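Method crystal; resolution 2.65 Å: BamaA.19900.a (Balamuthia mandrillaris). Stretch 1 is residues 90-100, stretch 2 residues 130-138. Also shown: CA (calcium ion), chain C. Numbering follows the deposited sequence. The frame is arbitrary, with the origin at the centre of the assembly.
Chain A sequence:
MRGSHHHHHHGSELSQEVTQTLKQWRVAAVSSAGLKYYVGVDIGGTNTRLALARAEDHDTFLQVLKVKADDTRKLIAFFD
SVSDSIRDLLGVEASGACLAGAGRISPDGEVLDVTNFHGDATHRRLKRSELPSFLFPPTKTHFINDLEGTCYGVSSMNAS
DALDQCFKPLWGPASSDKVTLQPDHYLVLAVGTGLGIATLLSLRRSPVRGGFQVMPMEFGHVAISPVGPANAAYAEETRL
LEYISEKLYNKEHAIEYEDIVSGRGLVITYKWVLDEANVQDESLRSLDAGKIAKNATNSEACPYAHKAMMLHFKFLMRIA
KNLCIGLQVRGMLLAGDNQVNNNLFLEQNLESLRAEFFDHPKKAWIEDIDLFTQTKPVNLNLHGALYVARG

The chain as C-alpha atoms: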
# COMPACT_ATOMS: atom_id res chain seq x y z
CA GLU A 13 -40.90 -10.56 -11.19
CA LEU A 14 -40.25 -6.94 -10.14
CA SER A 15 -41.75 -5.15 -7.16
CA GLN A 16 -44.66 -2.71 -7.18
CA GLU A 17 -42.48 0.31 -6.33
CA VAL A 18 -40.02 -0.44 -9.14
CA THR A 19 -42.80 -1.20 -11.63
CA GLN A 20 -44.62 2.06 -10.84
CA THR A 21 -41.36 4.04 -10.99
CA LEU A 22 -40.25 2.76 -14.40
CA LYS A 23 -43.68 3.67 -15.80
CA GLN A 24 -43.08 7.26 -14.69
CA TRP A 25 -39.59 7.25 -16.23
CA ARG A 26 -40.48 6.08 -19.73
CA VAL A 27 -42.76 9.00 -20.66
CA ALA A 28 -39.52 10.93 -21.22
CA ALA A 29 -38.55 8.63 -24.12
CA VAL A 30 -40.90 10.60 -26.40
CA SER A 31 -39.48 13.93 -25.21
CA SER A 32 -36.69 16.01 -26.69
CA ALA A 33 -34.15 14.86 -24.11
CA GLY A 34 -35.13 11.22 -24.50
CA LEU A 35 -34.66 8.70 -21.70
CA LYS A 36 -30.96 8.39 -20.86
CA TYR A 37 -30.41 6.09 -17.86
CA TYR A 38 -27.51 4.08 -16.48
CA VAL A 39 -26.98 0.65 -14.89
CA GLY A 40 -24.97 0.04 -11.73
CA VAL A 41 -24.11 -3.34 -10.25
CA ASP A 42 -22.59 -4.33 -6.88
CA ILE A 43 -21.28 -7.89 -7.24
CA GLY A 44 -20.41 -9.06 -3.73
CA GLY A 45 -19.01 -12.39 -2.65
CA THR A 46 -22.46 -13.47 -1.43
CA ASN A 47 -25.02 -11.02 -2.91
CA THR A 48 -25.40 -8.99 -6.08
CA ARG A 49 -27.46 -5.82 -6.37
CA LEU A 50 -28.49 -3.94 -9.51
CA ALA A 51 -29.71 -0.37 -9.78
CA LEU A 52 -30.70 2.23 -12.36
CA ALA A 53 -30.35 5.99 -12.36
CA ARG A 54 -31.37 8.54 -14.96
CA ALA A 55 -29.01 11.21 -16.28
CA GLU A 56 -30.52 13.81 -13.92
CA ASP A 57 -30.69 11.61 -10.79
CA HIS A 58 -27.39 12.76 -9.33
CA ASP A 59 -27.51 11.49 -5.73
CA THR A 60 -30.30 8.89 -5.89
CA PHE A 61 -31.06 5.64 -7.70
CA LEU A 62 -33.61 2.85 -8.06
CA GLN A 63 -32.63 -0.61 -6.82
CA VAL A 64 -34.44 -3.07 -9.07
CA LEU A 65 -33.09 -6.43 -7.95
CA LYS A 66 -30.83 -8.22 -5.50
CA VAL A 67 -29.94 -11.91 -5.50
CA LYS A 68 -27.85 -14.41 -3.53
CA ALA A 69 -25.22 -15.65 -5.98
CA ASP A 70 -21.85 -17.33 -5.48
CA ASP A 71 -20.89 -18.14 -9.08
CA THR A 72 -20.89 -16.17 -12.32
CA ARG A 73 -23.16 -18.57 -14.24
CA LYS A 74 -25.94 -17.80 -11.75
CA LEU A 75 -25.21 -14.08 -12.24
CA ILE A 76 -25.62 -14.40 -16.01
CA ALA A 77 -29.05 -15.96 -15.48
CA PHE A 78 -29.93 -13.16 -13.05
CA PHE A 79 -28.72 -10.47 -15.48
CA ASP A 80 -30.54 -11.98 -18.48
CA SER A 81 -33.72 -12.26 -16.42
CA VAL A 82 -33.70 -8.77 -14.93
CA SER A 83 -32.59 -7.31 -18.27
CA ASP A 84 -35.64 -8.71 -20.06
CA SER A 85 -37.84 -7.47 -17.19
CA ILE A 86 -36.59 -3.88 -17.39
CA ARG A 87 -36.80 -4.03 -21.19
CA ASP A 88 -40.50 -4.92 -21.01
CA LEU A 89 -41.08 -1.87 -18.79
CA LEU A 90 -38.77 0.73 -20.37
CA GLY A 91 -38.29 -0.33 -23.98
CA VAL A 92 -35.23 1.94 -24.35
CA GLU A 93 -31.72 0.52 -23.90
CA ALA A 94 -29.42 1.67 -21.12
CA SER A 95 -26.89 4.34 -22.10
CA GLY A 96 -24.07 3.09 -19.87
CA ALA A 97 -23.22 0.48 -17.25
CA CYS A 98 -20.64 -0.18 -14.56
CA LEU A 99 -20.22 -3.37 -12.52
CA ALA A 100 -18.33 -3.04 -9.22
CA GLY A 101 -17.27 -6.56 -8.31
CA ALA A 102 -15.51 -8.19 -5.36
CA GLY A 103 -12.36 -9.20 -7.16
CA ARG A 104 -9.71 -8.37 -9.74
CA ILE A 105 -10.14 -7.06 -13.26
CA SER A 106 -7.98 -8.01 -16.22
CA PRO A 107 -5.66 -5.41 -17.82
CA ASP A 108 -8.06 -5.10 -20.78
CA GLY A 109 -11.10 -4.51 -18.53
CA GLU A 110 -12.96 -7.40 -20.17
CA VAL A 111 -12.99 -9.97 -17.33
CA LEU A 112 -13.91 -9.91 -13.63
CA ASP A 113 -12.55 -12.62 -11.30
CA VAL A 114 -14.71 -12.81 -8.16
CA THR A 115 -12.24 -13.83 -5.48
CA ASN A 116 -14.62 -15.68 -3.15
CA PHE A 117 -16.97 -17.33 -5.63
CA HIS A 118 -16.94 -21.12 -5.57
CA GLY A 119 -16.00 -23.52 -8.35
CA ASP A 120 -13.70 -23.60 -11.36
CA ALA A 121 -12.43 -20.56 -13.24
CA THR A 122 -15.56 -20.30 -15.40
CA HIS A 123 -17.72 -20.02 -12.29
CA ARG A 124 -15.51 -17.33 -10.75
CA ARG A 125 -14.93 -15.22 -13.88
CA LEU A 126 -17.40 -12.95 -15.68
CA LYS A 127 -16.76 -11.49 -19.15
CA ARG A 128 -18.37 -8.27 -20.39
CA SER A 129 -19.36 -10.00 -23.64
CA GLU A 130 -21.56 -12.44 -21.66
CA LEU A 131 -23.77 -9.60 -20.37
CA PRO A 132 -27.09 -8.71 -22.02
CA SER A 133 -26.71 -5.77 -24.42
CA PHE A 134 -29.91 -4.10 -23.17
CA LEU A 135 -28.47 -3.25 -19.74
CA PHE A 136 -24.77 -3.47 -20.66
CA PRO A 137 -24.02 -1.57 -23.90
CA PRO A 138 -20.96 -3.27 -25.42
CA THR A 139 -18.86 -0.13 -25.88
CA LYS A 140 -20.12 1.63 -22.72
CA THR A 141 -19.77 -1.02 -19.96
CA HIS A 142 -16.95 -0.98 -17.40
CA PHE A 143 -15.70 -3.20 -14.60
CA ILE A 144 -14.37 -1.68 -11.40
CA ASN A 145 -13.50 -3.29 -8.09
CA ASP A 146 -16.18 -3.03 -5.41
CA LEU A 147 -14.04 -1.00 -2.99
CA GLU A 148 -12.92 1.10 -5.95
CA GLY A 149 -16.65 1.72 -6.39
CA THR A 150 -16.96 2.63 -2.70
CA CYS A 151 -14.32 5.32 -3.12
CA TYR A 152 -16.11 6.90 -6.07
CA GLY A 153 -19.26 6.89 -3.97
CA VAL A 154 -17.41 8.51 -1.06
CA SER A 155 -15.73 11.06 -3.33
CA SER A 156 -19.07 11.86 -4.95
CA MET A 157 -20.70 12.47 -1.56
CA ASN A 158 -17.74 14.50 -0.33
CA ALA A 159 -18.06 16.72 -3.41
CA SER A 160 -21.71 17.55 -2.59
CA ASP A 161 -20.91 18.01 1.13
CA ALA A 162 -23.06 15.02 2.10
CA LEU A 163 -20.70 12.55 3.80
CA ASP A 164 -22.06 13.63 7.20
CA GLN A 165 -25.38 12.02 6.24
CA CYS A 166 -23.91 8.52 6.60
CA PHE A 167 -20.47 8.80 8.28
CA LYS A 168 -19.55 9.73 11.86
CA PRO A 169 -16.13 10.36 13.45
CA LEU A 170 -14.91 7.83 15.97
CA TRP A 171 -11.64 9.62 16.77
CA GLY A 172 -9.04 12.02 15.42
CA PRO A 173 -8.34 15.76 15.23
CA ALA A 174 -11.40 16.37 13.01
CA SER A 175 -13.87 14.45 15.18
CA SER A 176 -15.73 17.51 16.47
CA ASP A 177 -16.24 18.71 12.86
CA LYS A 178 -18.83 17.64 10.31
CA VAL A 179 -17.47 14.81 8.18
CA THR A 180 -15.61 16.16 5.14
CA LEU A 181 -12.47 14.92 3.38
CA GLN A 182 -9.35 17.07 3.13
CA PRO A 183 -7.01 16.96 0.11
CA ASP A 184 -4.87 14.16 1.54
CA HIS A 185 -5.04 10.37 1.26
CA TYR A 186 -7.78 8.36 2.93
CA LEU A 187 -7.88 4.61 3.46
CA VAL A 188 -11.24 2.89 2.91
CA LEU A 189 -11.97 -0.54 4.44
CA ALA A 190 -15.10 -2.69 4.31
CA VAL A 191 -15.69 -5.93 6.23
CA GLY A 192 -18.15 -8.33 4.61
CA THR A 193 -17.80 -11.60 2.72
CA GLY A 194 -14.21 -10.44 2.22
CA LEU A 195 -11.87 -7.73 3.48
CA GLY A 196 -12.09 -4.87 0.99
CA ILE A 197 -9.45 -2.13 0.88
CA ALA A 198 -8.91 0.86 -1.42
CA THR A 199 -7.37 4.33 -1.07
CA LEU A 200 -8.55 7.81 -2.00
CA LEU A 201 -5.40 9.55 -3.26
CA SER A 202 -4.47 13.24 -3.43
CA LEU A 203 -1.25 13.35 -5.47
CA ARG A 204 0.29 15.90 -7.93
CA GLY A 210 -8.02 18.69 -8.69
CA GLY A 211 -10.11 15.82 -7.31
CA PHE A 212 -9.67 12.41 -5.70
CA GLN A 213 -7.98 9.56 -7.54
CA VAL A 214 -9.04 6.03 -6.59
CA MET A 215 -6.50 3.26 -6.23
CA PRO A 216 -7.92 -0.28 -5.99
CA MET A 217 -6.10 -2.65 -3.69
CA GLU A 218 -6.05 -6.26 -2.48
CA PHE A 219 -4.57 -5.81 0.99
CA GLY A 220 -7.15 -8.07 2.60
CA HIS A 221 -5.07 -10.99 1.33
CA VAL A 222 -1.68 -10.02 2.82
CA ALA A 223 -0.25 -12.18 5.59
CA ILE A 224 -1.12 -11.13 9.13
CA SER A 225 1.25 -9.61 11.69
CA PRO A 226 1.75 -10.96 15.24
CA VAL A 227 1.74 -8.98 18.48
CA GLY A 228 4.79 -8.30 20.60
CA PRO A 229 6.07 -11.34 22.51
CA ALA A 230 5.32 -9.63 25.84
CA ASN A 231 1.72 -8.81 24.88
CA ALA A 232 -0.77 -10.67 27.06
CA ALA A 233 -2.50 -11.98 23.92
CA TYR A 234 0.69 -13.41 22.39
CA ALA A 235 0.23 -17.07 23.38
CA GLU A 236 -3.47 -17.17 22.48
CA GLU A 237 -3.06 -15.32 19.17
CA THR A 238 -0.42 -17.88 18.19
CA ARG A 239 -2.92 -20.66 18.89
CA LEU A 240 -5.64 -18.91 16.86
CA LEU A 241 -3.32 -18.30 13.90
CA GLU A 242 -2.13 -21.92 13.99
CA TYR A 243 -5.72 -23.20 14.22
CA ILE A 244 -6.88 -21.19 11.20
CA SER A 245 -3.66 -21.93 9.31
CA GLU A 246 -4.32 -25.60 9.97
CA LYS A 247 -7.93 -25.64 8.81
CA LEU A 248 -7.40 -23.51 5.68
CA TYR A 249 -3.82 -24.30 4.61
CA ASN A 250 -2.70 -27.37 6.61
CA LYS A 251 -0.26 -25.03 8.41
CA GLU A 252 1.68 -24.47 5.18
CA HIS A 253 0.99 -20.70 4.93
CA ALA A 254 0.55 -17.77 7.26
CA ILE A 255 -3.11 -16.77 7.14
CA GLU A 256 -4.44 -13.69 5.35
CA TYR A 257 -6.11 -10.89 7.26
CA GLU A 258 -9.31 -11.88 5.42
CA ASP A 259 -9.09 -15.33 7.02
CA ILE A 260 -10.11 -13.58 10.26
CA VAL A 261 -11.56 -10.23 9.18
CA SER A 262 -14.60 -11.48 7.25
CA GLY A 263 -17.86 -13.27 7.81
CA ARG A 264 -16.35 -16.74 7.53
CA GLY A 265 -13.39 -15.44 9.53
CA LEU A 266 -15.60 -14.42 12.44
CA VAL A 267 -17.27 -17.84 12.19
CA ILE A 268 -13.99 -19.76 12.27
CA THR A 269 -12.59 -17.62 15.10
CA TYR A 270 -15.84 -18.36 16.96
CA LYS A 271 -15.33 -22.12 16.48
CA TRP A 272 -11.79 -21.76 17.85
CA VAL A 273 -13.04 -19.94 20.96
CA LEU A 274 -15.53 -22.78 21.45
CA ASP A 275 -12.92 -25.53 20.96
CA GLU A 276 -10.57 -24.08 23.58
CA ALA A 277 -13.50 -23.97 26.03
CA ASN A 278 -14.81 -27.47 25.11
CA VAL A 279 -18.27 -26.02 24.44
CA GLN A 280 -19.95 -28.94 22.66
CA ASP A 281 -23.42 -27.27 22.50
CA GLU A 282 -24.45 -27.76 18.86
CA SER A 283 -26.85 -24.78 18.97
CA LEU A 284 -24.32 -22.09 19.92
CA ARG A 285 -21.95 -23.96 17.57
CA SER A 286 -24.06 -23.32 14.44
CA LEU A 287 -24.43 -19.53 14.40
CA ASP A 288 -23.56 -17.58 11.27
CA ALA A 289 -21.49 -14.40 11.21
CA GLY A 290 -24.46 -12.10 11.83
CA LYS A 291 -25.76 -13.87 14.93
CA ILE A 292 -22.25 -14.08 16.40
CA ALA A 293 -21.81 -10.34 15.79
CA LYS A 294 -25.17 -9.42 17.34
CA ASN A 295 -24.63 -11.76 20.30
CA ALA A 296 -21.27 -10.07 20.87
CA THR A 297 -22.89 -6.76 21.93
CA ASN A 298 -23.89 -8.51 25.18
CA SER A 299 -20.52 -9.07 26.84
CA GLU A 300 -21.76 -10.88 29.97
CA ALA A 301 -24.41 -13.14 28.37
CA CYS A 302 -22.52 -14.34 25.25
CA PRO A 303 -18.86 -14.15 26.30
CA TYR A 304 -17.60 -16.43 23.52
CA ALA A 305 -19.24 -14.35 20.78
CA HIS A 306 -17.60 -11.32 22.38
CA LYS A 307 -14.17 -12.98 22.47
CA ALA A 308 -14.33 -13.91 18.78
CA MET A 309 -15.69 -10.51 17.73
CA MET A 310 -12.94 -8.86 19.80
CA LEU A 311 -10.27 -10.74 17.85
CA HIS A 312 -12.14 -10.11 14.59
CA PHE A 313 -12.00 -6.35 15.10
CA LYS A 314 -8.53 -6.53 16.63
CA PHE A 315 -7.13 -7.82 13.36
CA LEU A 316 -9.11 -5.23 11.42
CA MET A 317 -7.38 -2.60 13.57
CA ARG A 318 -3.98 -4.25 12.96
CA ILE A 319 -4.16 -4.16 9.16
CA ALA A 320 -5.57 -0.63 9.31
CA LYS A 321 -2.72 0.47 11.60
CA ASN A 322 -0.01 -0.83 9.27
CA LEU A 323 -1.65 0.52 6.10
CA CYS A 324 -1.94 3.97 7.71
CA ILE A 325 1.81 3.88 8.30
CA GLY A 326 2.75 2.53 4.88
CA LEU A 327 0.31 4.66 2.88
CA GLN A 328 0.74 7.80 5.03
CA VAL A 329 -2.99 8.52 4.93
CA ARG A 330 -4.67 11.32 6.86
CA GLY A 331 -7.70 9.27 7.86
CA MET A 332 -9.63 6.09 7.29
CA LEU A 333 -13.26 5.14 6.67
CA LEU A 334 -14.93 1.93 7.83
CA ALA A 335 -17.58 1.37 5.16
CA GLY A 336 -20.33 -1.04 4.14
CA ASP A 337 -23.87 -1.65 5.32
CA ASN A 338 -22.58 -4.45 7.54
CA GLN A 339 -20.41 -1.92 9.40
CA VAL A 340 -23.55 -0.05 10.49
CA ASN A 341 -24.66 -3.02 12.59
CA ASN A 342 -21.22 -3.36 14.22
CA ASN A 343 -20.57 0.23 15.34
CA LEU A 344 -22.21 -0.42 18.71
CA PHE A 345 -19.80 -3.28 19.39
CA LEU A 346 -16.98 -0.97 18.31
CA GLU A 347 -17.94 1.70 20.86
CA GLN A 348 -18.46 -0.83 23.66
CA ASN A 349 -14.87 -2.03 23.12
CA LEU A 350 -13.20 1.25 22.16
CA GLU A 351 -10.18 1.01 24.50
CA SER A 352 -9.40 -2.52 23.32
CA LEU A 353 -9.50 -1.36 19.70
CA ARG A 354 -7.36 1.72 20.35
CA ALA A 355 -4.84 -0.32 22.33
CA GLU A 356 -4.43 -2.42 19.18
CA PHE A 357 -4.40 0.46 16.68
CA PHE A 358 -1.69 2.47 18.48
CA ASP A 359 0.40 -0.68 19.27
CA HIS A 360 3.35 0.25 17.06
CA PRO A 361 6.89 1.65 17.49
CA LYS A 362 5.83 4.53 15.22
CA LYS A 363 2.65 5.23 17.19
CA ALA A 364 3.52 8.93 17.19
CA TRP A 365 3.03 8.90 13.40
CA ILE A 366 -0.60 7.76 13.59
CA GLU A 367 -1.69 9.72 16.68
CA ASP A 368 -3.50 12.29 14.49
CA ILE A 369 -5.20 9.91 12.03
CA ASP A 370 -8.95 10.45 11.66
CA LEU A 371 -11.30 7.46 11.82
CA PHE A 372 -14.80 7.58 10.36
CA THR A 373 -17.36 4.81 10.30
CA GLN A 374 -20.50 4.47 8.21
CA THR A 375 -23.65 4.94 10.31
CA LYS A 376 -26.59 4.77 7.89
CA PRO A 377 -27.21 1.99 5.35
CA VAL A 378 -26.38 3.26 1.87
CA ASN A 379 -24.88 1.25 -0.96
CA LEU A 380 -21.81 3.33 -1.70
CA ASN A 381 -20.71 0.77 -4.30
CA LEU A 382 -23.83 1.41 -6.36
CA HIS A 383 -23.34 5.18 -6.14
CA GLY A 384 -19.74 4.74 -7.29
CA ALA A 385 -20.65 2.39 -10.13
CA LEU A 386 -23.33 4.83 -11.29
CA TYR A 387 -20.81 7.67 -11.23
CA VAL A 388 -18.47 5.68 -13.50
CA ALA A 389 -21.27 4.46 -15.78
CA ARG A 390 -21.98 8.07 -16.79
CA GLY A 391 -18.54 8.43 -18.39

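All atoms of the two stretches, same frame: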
# COMPACT_ATOMS: atom_id res chain seq x y z
N LEU A 90 -39.34 -0.51 -19.86
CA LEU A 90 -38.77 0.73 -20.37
C LEU A 90 -38.65 0.78 -21.88
O LEU A 90 -38.67 1.88 -22.45
CB LEU A 90 -37.38 0.97 -19.77
CG LEU A 90 -37.27 1.33 -18.30
CD1 LEU A 90 -35.81 1.61 -17.99
CD2 LEU A 90 -38.12 2.54 -18.02
N GLY A 91 -38.50 -0.36 -22.55
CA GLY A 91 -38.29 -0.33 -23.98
C GLY A 91 -36.91 0.14 -24.41
O GLY A 91 -36.25 -0.52 -25.22
N VAL A 92 -36.45 1.28 -23.88
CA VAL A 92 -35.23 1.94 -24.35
C VAL A 92 -34.02 1.36 -23.63
O VAL A 92 -34.02 1.20 -22.41
CB VAL A 92 -35.32 3.46 -24.16
CG1 VAL A 92 -34.02 4.13 -24.55
CG2 VAL A 92 -36.45 4.02 -25.00
N GLU A 93 -32.98 1.04 -24.42
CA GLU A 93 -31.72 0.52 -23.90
C GLU A 93 -31.08 1.47 -22.89
O GLU A 93 -31.29 2.69 -22.92
CB GLU A 93 -30.73 0.32 -25.05
CG GLU A 93 -30.72 -1.05 -25.64
CD GLU A 93 -29.77 -1.14 -26.81
OE1 GLU A 93 -29.25 -0.08 -27.25
OE2 GLU A 93 -29.54 -2.28 -27.28
N ALA A 94 -30.25 0.90 -22.02
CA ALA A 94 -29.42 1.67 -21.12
C ALA A 94 -28.29 2.35 -21.88
O ALA A 94 -27.76 1.81 -22.86
CB ALA A 94 -28.84 0.78 -20.02
N SER A 95 -27.91 3.55 -21.43
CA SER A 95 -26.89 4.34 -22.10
C SER A 95 -25.49 4.10 -21.55
O SER A 95 -24.53 4.63 -22.11
CB SER A 95 -27.23 5.82 -22.02
OG SER A 95 -28.48 6.09 -22.64
N GLY A 96 -25.36 3.33 -20.49
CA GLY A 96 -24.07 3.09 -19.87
C GLY A 96 -24.21 2.17 -18.67
O GLY A 96 -25.26 2.13 -18.04
N ALA A 97 -23.15 1.42 -18.35
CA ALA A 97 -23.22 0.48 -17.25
C ALA A 97 -21.85 0.36 -16.60
O ALA A 97 -20.82 0.52 -17.26
CB ALA A 97 -23.71 -0.89 -17.71
N CYS A 98 -21.86 0.11 -15.30
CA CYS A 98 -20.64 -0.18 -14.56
C CYS A 98 -20.94 -1.25 -13.52
O CYS A 98 -21.92 -1.13 -12.77
CB CYS A 98 -20.08 1.07 -13.87
SG CYS A 98 -18.69 0.69 -12.79
N LEU A 99 -20.10 -2.28 -13.48
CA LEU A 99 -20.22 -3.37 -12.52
C LEU A 99 -19.04 -3.29 -11.55
O LEU A 99 -17.88 -3.42 -11.96
CB LEU A 99 -20.24 -4.72 -13.21
CG LEU A 99 -21.34 -4.89 -14.26
CD1 LEU A 99 -20.76 -4.70 -15.64
CD2 LEU A 99 -22.00 -6.25 -14.13
N ALA A 100 -19.34 -3.06 -10.27
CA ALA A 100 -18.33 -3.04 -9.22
C ALA A 100 -18.35 -4.40 -8.54
O ALA A 100 -19.31 -4.74 -7.83
CB ALA A 100 -18.60 -1.91 -8.22
N GLU A 130 -20.52 -11.51 -22.07
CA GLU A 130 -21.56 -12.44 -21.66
C GLU A 130 -22.80 -11.74 -21.13
O GLU A 130 -23.81 -12.41 -20.88
CB GLU A 130 -21.04 -13.37 -20.56
CG GLU A 130 -19.92 -14.30 -20.98
CD GLU A 130 -19.46 -15.18 -19.82
OE1 GLU A 130 -19.69 -16.41 -19.88
OE2 GLU A 130 -18.89 -14.64 -18.84
N LEU A 131 -22.74 -10.45 -20.94
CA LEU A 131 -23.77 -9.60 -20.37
C LEU A 131 -24.79 -9.21 -21.43
O LEU A 131 -24.43 -8.99 -22.59
CB LEU A 131 -23.14 -8.34 -19.79
CG LEU A 131 -22.12 -8.60 -18.68
CD1 LEU A 131 -21.42 -7.30 -18.29
CD2 LEU A 131 -22.79 -9.23 -17.48
N PRO A 132 -26.06 -9.11 -21.05
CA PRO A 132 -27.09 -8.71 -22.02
C PRO A 132 -26.89 -7.27 -22.49
O PRO A 132 -26.74 -6.34 -21.69
CB PRO A 132 -28.40 -8.88 -21.25
CG PRO A 132 -28.02 -8.79 -19.80
CD PRO A 132 -26.60 -9.30 -19.69
N SER A 133 -26.90 -7.08 -23.81
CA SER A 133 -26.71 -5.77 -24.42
C SER A 133 -27.68 -4.71 -23.89
O SER A 133 -27.30 -3.54 -23.77
CB SER A 133 -26.86 -5.87 -25.93
OG SER A 133 -25.73 -6.50 -26.49
N PHE A 134 -28.92 -5.09 -23.58
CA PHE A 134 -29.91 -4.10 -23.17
C PHE A 134 -29.42 -3.29 -21.96
O PHE A 134 -29.50 -2.06 -21.95
CB PHE A 134 -31.25 -4.76 -22.87
CG PHE A 134 -32.32 -3.78 -22.48
CD1 PHE A 134 -33.09 -3.16 -23.45
CD2 PHE A 134 -32.53 -3.45 -21.16
CE1 PHE A 134 -34.05 -2.25 -23.10
CE2 PHE A 134 -33.50 -2.54 -20.81
CZ PHE A 134 -34.26 -1.94 -21.78
N LEU A 135 -28.92 -3.97 -20.93
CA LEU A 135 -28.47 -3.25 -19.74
C LEU A 135 -26.99 -2.93 -19.79
O LEU A 135 -26.54 -2.08 -19.01
CB LEU A 135 -28.74 -4.05 -18.46
CG LEU A 135 -30.19 -4.26 -18.02
CD1 LEU A 135 -30.22 -4.93 -16.66
CD2 LEU A 135 -30.95 -2.95 -18.00
N PHE A 136 -26.23 -3.57 -20.66
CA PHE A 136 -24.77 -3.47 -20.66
C PHE A 136 -24.32 -3.18 -22.09
O PHE A 136 -23.85 -4.08 -22.79
CB PHE A 136 -24.14 -4.74 -20.10
CG PHE A 136 -24.65 -5.09 -18.73
CD1 PHE A 136 -24.15 -4.46 -17.60
CD2 PHE A 136 -25.67 -6.02 -18.58
CE1 PHE A 136 -24.64 -4.76 -16.34
CE2 PHE A 136 -26.16 -6.33 -17.31
CZ PHE A 136 -25.64 -5.70 -16.20
N PRO A 137 -24.43 -1.93 -22.53
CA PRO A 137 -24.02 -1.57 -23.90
C PRO A 137 -22.58 -1.96 -24.14
O PRO A 137 -21.70 -1.62 -23.33
CB PRO A 137 -24.21 -0.05 -23.94
CG PRO A 137 -24.19 0.37 -22.50
CD PRO A 137 -24.79 -0.75 -21.73
N PRO A 138 -22.30 -2.68 -25.23
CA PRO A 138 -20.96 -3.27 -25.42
C PRO A 138 -19.80 -2.29 -25.35
O PRO A 138 -18.75 -2.62 -24.78
CB PRO A 138 -21.09 -3.92 -26.80
CG PRO A 138 -22.51 -4.34 -26.86
CD PRO A 138 -23.28 -3.23 -26.18
CA CA C . -27.43 -1.35 -28.46
O HOH W 1 -27.52 -0.63 -23.99
O HOH W 2 -27.94 -3.65 -28.36

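The contact between residues 90-100 and 130-138 buries 522 Å², summed over both sides, and its apolar centre runs from Leu-99 through Ala-97 to Ala-94 on the first stretch. Residues 96-100 include extended strand, in which successive side chains alternate: Ala-97 and Leu-99 point their CA-to-CB bonds toward the second stretch, whereas that of Cys-98 points away and the residue makes no contact. The end of Leu-99 (chi1 m) packs against Leu-131 and Phe-136, its CD1 3.8 Å from CD1 of Leu-131 and its CD2 3.8 Å from CE1 of Phe-136. Leu-131, in the m,t rotamer, also points its CA-to-CB bond toward the strand, so two branched side chains meet end to end. The CA-to-CB bond of Phe-136 runs sideways, but with chi1 at -55° the ring comes nearer, and its CD1 packs 3.6 Å from CB of Ala-97.

Small side chains suit the next positions because the backbones run close. Ala-97 and Phe-136 have their CA atoms 5.4 Å apart, and the methyl CB of Ala-97 already sits 3.3 Å from the carbonyl O of Leu-135 and 4.2 Å from CD of Pro-137. Leu-135 presents this main-chain oxygen while its CA-to-CB bond points away. The CA-to-CB bond of Pro-137 points toward the first stretch, with CG lying 3.8 Å from N of Gly-96 and 3.9 Å from O of Ala-94. Gly-96 has no side chain, and a CB there would point away from the second stretch. The CA-to-CB bond of Ala-94 points toward the second stretch, with CB 3.8 Å from O of Leu-135.

Phe-134 gives up more surface than any other residue of the contact, 108 Å². Its chi1 of -178° (t) carries the ring against residues 91-93. CA of Glu-93 lies over one face, 4.1 Å from the ring centroid and 27° off the normal, a CH-pi contact. O of Gly-91 approaches the ring edge, 3.5 Å from CE1, and O of Val-92 comes within 3.2 Å of CZ. The turn begins at Gly-91, the first residue to leave helical phi/psi; its positive phi of 73° is one that glycine adopts readily. A weak bond from N of Val-92 to O of Leu-90 (2.7 Å) closes over Gly-91.

The direct hydrogen bond across the stretches joins the two main chains: N of Ala-94 donates to O of Phe-134 at 3.1 Å, with an angle of 163°. On the second stretch, N of Phe-136 bonds O of Pro-132 at 3.0 Å, closing the turn that presents the Phe-134 carbonyl. Beside the Ala-94 to Phe-134 bond, water 1 lies between the stretches, its O 2.7 Å from O of Ala-94 and 2.9 Å from O of Ser-133, able to donate to either. Farther out, the Glu-93 carboxylate binds the calcium ion with both oxygens, OE1 at 2.5 Å and OE2 at 2.6 Å from the calcium ion; water 2 is a further ligand, its O 2.4 Å from the ion. The acidic group thus lies at the polar edge, while the backbone of the same residue covers the phenyl ring.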